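Local coordinates for beta-lactamase (Escherichia coli, PDB 6PQ9), which probably hydrolyses beta-lactam antibiotics to substituted beta-amino acids, as a class A beta-lactamase linked to antibiotic resistance, at residues Ala127-Ser132 with Leu210-Glu215; Ile214-Gly219 with Val233-Gly238. The protein carries 1 engineered substitution. One frame throughout, in Å; residues are numbered along the deposited sequence.

Interaction 1. Residues Ala127-Ser132 with Leu210-Glu215; sequences ATVSRS and LNTMIE. With SO4 (sulfate ion), chain L.
The hydroxyl of Ser130 has two partners: OG donates to the backbone O of Thr212 in a short 2.5 Å bond and is also hydrogen-bonded to NZ of Lys126, one turn earlier on helix 121-130. The bond to Thr212 lies in the plane of that carbonyl and uses a lone pair, with a C=O...OG angle of 123°. It is the one hydrogen bond between the two segments. The helical turn carrying Ser130 meets the last turn of helix 203-214, and the CA atoms of Ser130 and Thr212 come within 5.5 Å.

Next to this bond, Val129 presents one branch. CG1, anti to the backbone N (chi1 179°), reaches OG1 of Thr212 at 3.4 Å, the two side chains crossing at about a right angle. The same methyl rests on CG of Met213 at 3.8 Å. Thr212 OG1 is itself hydrogen-bonded to the carbonyl O of Leu209 in its own helix. Val129 also packs on Ala75 and Met213 on Phe72, both of helix 70-85, so the contact borders the central helix of the all-alpha part of the class A fold.

Beyond the helix end, Ser132 has positive phi and opens the Ser-Asp-Asn motif of the family. Its OG donates a 2.6 Å hydrogen bond to O1 of a sulfate ion, probably from the crystallisation liquor, and also bonds Lys236 NZ; Lys71 NZ and the backbone N of Ser239 and of Gly68, the engineered residue, also hold the ion. If Lys126 is charged, it would polarise the Ser130 hydroxyl and probably strengthen its donation to Thr212 O.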
# COMPACT_ATOMS: atom_id res chain seq x y z
N ALA A 127 -11.21 -8.63 -1.04
CA ALA A 127 -10.51 -8.91 -2.30
C ALA A 127 -9.54 -7.80 -2.67
O ALA A 127 -8.42 -8.06 -3.14
CB ALA A 127 -11.53 -9.09 -3.43
N THR A 128 -9.95 -6.54 -2.49
CA THR A 128 -9.14 -5.41 -2.93
C THR A 128 -7.90 -5.24 -2.05
O THR A 128 -6.80 -5.02 -2.57
CB THR A 128 -9.99 -4.15 -2.92
OG1 THR A 128 -11.16 -4.36 -3.73
CG2 THR A 128 -9.19 -2.95 -3.44
N VAL A 129 -8.05 -5.33 -0.74
CA VAL A 129 -6.92 -5.07 0.16
C VAL A 129 -6.05 -6.30 0.34
O VAL A 129 -4.83 -6.24 0.19
CB VAL A 129 -7.41 -4.54 1.52
CG1 VAL A 129 -6.20 -4.30 2.42
CG2 VAL A 129 -8.22 -3.26 1.32
N SER A 130 -6.64 -7.45 0.70
CA SER A 130 -5.82 -8.63 0.97
C SER A 130 -5.29 -9.28 -0.29
O SER A 130 -4.20 -9.85 -0.27
CB SER A 130 -6.61 -9.66 1.76
OG SER A 130 -6.86 -9.19 3.07
N ARG A 131 -6.04 -9.22 -1.39
CA ARG A 131 -5.66 -9.90 -2.61
C ARG A 131 -5.42 -8.94 -3.77
O ARG A 131 -5.15 -9.40 -4.89
CB ARG A 131 -6.73 -10.94 -3.01
CG ARG A 131 -6.97 -12.02 -1.96
CD ARG A 131 -7.50 -13.30 -2.58
NE ARG A 131 -6.48 -13.95 -3.41
CZ ARG A 131 -6.70 -14.95 -4.26
NH1 ARG A 131 -7.92 -15.46 -4.42
NH2 ARG A 131 -5.68 -15.45 -4.96
N SER A 132 -5.55 -7.64 -3.54
CA SER A 132 -5.14 -6.61 -4.49
C SER A 132 -5.97 -6.64 -5.78
O SER A 132 -5.49 -6.24 -6.84
CB SER A 132 -3.65 -6.73 -4.80
OG SER A 132 -3.15 -5.49 -5.27
N LEU A 210 -7.49 -3.35 9.51
CA LEU A 210 -6.25 -3.89 10.07
C LEU A 210 -6.15 -5.41 9.86
O LEU A 210 -5.10 -5.92 9.44
CB LEU A 210 -6.17 -3.54 11.56
CG LEU A 210 -4.91 -3.98 12.31
CD1 LEU A 210 -3.66 -3.55 11.55
CD2 LEU A 210 -4.92 -3.37 13.71
N ASN A 211 -7.23 -6.14 10.14
CA ASN A 211 -7.21 -7.59 9.96
C ASN A 211 -6.96 -7.99 8.50
O ASN A 211 -6.19 -8.91 8.23
CB ASN A 211 -8.51 -8.22 10.45
CG ASN A 211 -8.35 -9.69 10.77
OD1 ASN A 211 -7.32 -10.10 11.34
ND2 ASN A 211 -9.33 -10.50 10.39
N THR A 212 -7.62 -7.31 7.54
CA THR A 212 -7.37 -7.65 6.15
C THR A 212 -5.93 -7.34 5.73
O THR A 212 -5.44 -7.94 4.76
CB THR A 212 -8.34 -6.92 5.21
OG1 THR A 212 -7.93 -5.56 5.08
CG2 THR A 212 -9.76 -6.97 5.74
N MET A 213 -5.25 -6.43 6.42
CA MET A 213 -3.88 -6.10 6.07
C MET A 213 -2.89 -7.08 6.69
O MET A 213 -1.78 -7.24 6.17
CB MET A 213 -3.55 -4.67 6.50
CG MET A 213 -4.19 -3.60 5.62
SD MET A 213 -3.95 -1.96 6.32
CE MET A 213 -2.27 -1.56 5.81
N ILE A 214 -3.27 -7.69 7.82
CA ILE A 214 -2.47 -8.75 8.42
C ILE A 214 -2.68 -10.06 7.69
O ILE A 214 -1.73 -10.80 7.42
CB ILE A 214 -2.82 -8.90 9.91
CG1 ILE A 214 -2.37 -7.66 10.68
CG2 ILE A 214 -2.23 -10.19 10.47
CD1 ILE A 214 -2.90 -7.58 12.07
N GLU A 215 -3.93 -10.37 7.38
CA GLU A 215 -4.30 -11.63 6.75
C GLU A 215 -4.13 -11.61 5.25
O GLU A 215 -4.98 -12.13 4.52
CB GLU A 215 -5.74 -11.94 7.13
CG GLU A 215 -5.90 -12.35 8.57
CD GLU A 215 -7.05 -13.31 8.75
OE1 GLU A 215 -8.22 -12.84 8.72
OE2 GLU A 215 -6.79 -14.53 8.91
S SO4 L . -0.75 -4.44 -7.42
O1 SO4 L . -0.71 -5.02 -6.08
O2 SO4 L . -2.10 -3.96 -7.69
O3 SO4 L . 0.18 -3.30 -7.53
O4 SO4 L . -0.35 -5.47 -8.37

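Interaction 2. Residues Ile214-Gly219 with Val233-Gly238; sequences IETTTG and VAHKTG. With ACT (acetate ion), chain G.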
# COMPACT_ATOMS: atom_id res chain seq x y z
N ILE A 214 -3.27 -7.69 7.82
CA ILE A 214 -2.47 -8.75 8.42
C ILE A 214 -2.68 -10.06 7.69
O ILE A 214 -1.73 -10.80 7.42
CB ILE A 214 -2.82 -8.90 9.91
CG1 ILE A 214 -2.37 -7.66 10.68
CG2 ILE A 214 -2.23 -10.19 10.47
CD1 ILE A 214 -2.90 -7.58 12.07
N GLU A 215 -3.93 -10.37 7.38
CA GLU A 215 -4.30 -11.63 6.75
C GLU A 215 -4.13 -11.61 5.25
O GLU A 215 -4.98 -12.13 4.52
CB GLU A 215 -5.74 -11.94 7.13
CG GLU A 215 -5.90 -12.35 8.57
CD GLU A 215 -7.05 -13.31 8.75
OE1 GLU A 215 -8.22 -12.84 8.72
OE2 GLU A 215 -6.79 -14.53 8.91
N THR A 216 -3.09 -10.98 4.74
CA THR A 216 -2.81 -11.06 3.32
C THR A 216 -1.69 -12.06 3.09
O THR A 216 -0.85 -12.31 3.97
CB THR A 216 -2.44 -9.68 2.73
OG1 THR A 216 -2.06 -9.83 1.35
CG2 THR A 216 -1.29 -9.06 3.49
N THR A 217 -1.70 -12.67 1.93
CA THR A 217 -0.68 -13.63 1.60
C THR A 217 0.34 -13.04 0.63
O THR A 217 1.32 -13.71 0.28
CB THR A 217 -1.36 -14.91 1.08
OG1 THR A 217 -0.52 -16.03 1.34
CG2 THR A 217 -1.69 -14.85 -0.41
N THR A 218 0.16 -11.78 0.23
CA THR A 218 1.01 -11.11 -0.74
C THR A 218 2.34 -10.68 -0.12
O THR A 218 2.51 -10.62 1.10
CB THR A 218 0.30 -9.88 -1.34
OG1 THR A 218 0.16 -8.87 -0.33
CG2 THR A 218 -1.08 -10.22 -1.90
N GLY A 219 3.30 -10.38 -1.00
CA GLY A 219 4.62 -9.91 -0.64
C GLY A 219 5.33 -10.61 0.51
O GLY A 219 5.84 -9.94 1.42
N VAL A 233 2.70 -8.31 10.71
CA VAL A 233 2.94 -7.24 9.76
C VAL A 233 1.61 -6.98 9.07
O VAL A 233 1.06 -7.88 8.43
CB VAL A 233 4.02 -7.62 8.73
CG1 VAL A 233 4.13 -6.54 7.65
CG2 VAL A 233 5.35 -7.85 9.41
N ALA A 234 1.08 -5.78 9.23
CA ALA A 234 -0.07 -5.34 8.47
C ALA A 234 0.45 -4.51 7.30
O ALA A 234 1.06 -3.46 7.51
CB ALA A 234 -1.03 -4.55 9.35
N HIS A 235 0.24 -4.98 6.06
CA HIS A 235 0.84 -4.28 4.93
C HIS A 235 -0.05 -4.30 3.69
O HIS A 235 -1.10 -4.96 3.65
CB HIS A 235 2.22 -4.85 4.57
CG HIS A 235 2.20 -6.30 4.18
ND1 HIS A 235 2.61 -6.73 2.94
CD2 HIS A 235 1.81 -7.40 4.86
CE1 HIS A 235 2.48 -8.04 2.87
NE2 HIS A 235 2.01 -8.48 4.02
N LYS A 236 0.38 -3.54 2.69
CA LYS A 236 -0.19 -3.52 1.36
C LYS A 236 0.96 -3.41 0.36
O LYS A 236 1.83 -2.55 0.50
CB LYS A 236 -1.16 -2.35 1.17
CG LYS A 236 -1.82 -2.33 -0.19
CD LYS A 236 -2.85 -3.46 -0.32
CE LYS A 236 -3.15 -3.79 -1.78
NZ LYS A 236 -2.02 -4.52 -2.45
N THR A 237 0.96 -4.29 -0.64
CA THR A 237 1.99 -4.30 -1.67
C THR A 237 1.55 -3.49 -2.90
O THR A 237 0.37 -3.21 -3.11
CB THR A 237 2.30 -5.73 -2.12
OG1 THR A 237 1.13 -6.29 -2.72
CG2 THR A 237 2.74 -6.61 -0.96
N GLY A 238 2.53 -3.16 -3.72
CA GLY A 238 2.26 -2.67 -5.06
C GLY A 238 3.33 -3.18 -6.00
O GLY A 238 4.50 -3.35 -5.62
C ACT G . 2.69 -10.70 -4.32
O ACT G . 1.90 -11.70 -4.30
OXT ACT G . 3.90 -10.65 -3.96
CH3 ACT G . 2.07 -9.35 -4.87
O HOH W 1 0.99 -10.31 6.75
O HOH W 2 1.71 -11.29 4.03
O HOH W 3 -1.27 -6.59 -0.32
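Residues Ile214-Gly219 leave their helix and run alongside strand 233-238 in roughly the same direction, with CA atoms 4.2 Å apart at Ile214 and Ala234 and 6.3 Å at Gly219 and Thr237. CG1 of Ile214 lies 3.6 Å from the methyl CB of Ala234, and water 1 lies between the carbonyls of Ile214 and Val233.

Between these ends the loop bows away, and the His235 imidazole lies between loop and strand; its CG, between backbone N and carbonyl carbon (chi1 61°), fits a ring standing up toward the loop. His235 CE1 points edge-on at Thr218 O, 3.1 Å away, and Thr216 CG2 approaches NE2 obliquely. Water 2 joins NE2 to the carbonyls of Thr216 and Thr218; ND1 bonds Asp253. An ST turn shapes the loop: Thr216 OG1 accepts from Thr218 N (N-H...OG1 angle 169°) and also bonds Ser130 O.

Residues 236-238 form the class A Lys-Thr-Gly motif on the edge strand lining the active site. Lys236 NZ bends back to Thr237 O at 2.8 Å and donates to water 3, which also takes N-H of Thr237 and meets Thr218 OG1 at 2.7 Å. CG2 of Thr237 packs against that hydroxyl, and N of Gly219 binds an acetate ion.

Interactions 1 and 2 have centres about 6 Å apart and share Ile214 and Glu215, where helix 203-214 ends and the loop toward strand 233-239 begins. Along the chain come helix 121-130, then helix 203-214, the loop, and the strand, an outermost strand of the five-stranded sheet. Interaction 1 thus lies among the helices and interaction 2 carries the chain from them to the sheet. The two are stitched together by Met213 O with His235 N at 3.0 Å and Ser130 O with Thr216 OG1 at 2.7 Å. The Ser-Asp-Asn and Lys-Thr-Gly motifs, one from each interaction, face each other across the active-site cleft, as in class A enzymes.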